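Local coordinates for NADPH-quinone reductase (Pediococcus pentosaceus ATCC 25745, PDB 3HA2) that reduces quinones with NADPH as a flavodoxin-like flavoprotein, probably by way of bound FMN, and pairs with a second copy in the crystal, at the interface of chains A and B. Residues are numbered along the deposited sequence; one frame, centred on the assembly and turned at random. Chains: chain A/B, NADPH-quinone reductase.

The interface of chains A and B. Residues chain A 74-75, 78-79, 83-84, 128, 132; chain B 63.
B:Trp63 and A:Phe128 meet edge to face across the two-fold interface, an instance of how one inserted aromatic side chain can join two copies of a flavodoxin-like domain. The phenyl ring stands almost upright on the indole, the planes turned 85° apart, with CE1 of A:Phe128 over the centre of the indole face. Its neighbour comes nearer, CD1 of A:Phe128 lying 3.5 Å from CE3 of B:Trp63. With its CG anti to the backbone N (chi1 176°), A:Phe128 reaches from helix 123-131 and presents this rim to the partner. Within chain A the phenyl is held between the selenomethionine methyl CE of A:Met74 on one face and CG2 of A:Thr132 on the other, which should limit its tilting; the hydroxyl OG1 of A:Thr132 also donates a hydrogen bond to the carbonyl O of A:Phe128, 2.8 Å away.

Polar recognition falls to the indole N-H. NE1 of B:Trp63 donates to the backbone O of A:Met78 at 2.7 Å, in the carbonyl plane and on a lone pair, while the acceptor lies nearly in the indole plane; the bond is somewhat bent, 143° at the hydrogen. This carbonyl follows the end of helix 68-77, whose A:Met74 O lies 3.4 Å from CD1 of B:Trp63.

Apolar contacts complete the setting. CG2 of A:Thr84 faces CH2 of B:Trp63 at 4.0 Å, at the edge and in the ring plane, whereas CB of A:Met78 stands above the NE1 margin and CB of A:Ala83 above CZ2, both flanking the face that A:Phe128 covers. Cut back to alanine, B:Trp63 would lose its indole, and the A:Met78 carbonyl is likely to be left without that donor and the A:Phe128 edge without the face it rests on.

Burying 127 Å² of B:Trp63 against chain A, and its twin in return, the site helps hold together two copies of this flavodoxin-like part of a longer protein, in what may be the functional dimer.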
loop_
_atom_site.group_PDB
_atom_site.type_symbol
_atom_site.label_atom_id
_atom_site.label_comp_id
_atom_site.label_asym_id
_atom_site.label_seq_id
_atom_site.Cartn_x
_atom_site.Cartn_y
_atom_site.Cartn_z
HETATM N N MSE A 74 7.012 1.685 -7.137
HETATM C CA MSE A 74 7.012 0.227 -7.043
HETATM C C MSE A 74 6.340 -0.381 -8.280
HETATM O O MSE A 74 6.876 -1.299 -8.890
HETATM C CB MSE A 74 6.284 -0.247 -5.771
HETATM C CG MSE A 74 6.949 0.166 -4.476
HETATM SE SE MSE A 74 8.525 -0.951 -4.145
HETATM C CE MSE A 74 7.657 -2.699 -4.067
ATOM N N ASP A 75 5.172 0.162 -8.649
ATOM C CA ASP A 75 4.350 -0.369 -9.753
ATOM C C ASP A 75 5.044 -0.245 -11.115
ATOM O O ASP A 75 4.818 -1.065 -12.013
ATOM C CB ASP A 75 2.994 0.370 -9.817
ATOM C CG ASP A 75 2.054 0.056 -8.634
ATOM O OD1 ASP A 75 2.345 -0.853 -7.840
ATOM O OD2 ASP A 75 1.008 0.742 -8.522
HETATM N N MSE A 78 9.540 -1.417 -10.693
HETATM C CA MSE A 78 9.711 -2.836 -10.381
HETATM C C MSE A 78 8.845 -3.658 -11.332
HETATM O O MSE A 78 7.784 -4.167 -10.962
HETATM C CB MSE A 78 9.369 -3.144 -8.920
HETATM C CG MSE A 78 10.171 -2.357 -7.914
HETATM SE SE MSE A 78 12.095 -2.568 -8.168
HETATM C CE MSE A 78 12.630 -1.781 -6.436
ATOM N N THR A 79 9.303 -3.778 -12.570
ATOM C CA THR A 79 8.573 -4.570 -13.548
ATOM C C THR A 79 8.851 -6.062 -13.347
ATOM O O THR A 79 9.808 -6.441 -12.692
ATOM C CB THR A 79 8.946 -4.175 -14.988
ATOM O OG1 THR A 79 10.352 -4.365 -15.184
ATOM C CG2 THR A 79 8.573 -2.718 -15.261
ATOM N N ALA A 83 12.520 -7.022 -11.974
ATOM C CA ALA A 83 12.555 -7.476 -10.587
ATOM C C ALA A 83 12.395 -8.980 -10.434
ATOM O O ALA A 83 12.849 -9.550 -9.442
ATOM C CB ALA A 83 11.508 -6.738 -9.769
ATOM N N THR A 84 11.746 -9.616 -11.414
ATOM C CA THR A 84 11.625 -11.086 -11.455
ATOM C C THR A 84 12.011 -11.585 -12.853
ATOM O O THR A 84 13.124 -11.326 -13.308
ATOM C CB THR A 84 10.215 -11.557 -10.993
ATOM O OG1 THR A 84 9.199 -10.946 -11.797
ATOM C CG2 THR A 84 9.977 -11.165 -9.509
ATOM N N PHE A 128 7.361 -8.508 -1.065
ATOM C CA PHE A 128 8.165 -8.046 -2.203
ATOM C C PHE A 128 9.611 -8.531 -2.117
ATOM O O PHE A 128 10.172 -9.061 -3.076
ATOM C CB PHE A 128 8.140 -6.515 -2.311
ATOM C CG PHE A 128 9.020 -5.975 -3.413
ATOM C CD1 PHE A 128 8.577 -5.952 -4.727
ATOM C CD2 PHE A 128 10.298 -5.497 -3.133
ATOM C CE1 PHE A 128 9.394 -5.455 -5.754
ATOM C CE2 PHE A 128 11.109 -5.003 -4.156
ATOM C CZ PHE A 128 10.654 -4.982 -5.449
ATOM N N THR A 132 11.451 -11.120 -4.736
ATOM C CA THR A 132 12.562 -10.646 -5.552
ATOM C C THR A 132 13.916 -11.167 -5.056
ATOM O O THR A 132 14.960 -10.748 -5.564
ATOM C CB THR A 132 12.565 -9.095 -5.634
ATOM O OG1 THR A 132 12.579 -8.543 -4.316
ATOM C CG2 THR A 132 11.300 -8.587 -6.328
ATOM N N TRP B 63 2.200 -5.821 -6.548
ATOM C CA TRP B 63 3.210 -6.034 -5.493
ATOM C C TRP B 63 2.559 -6.071 -4.097
ATOM O O TRP B 63 2.950 -5.335 -3.183
ATOM C CB TRP B 63 4.355 -4.988 -5.551
ATOM C CG TRP B 63 5.228 -5.119 -6.790
ATOM C CD1 TRP B 63 5.419 -4.169 -7.758
ATOM C CD2 TRP B 63 5.982 -6.267 -7.203
ATOM N NE1 TRP B 63 6.257 -4.647 -8.736
ATOM C CE2 TRP B 63 6.628 -5.928 -8.418
ATOM C CE3 TRP B 63 6.196 -7.545 -6.655
ATOM C CZ2 TRP B 63 7.449 -6.828 -9.113
ATOM C CZ3 TRP B 63 7.022 -8.429 -7.336
ATOM C CH2 TRP B 63 7.646 -8.065 -8.551
#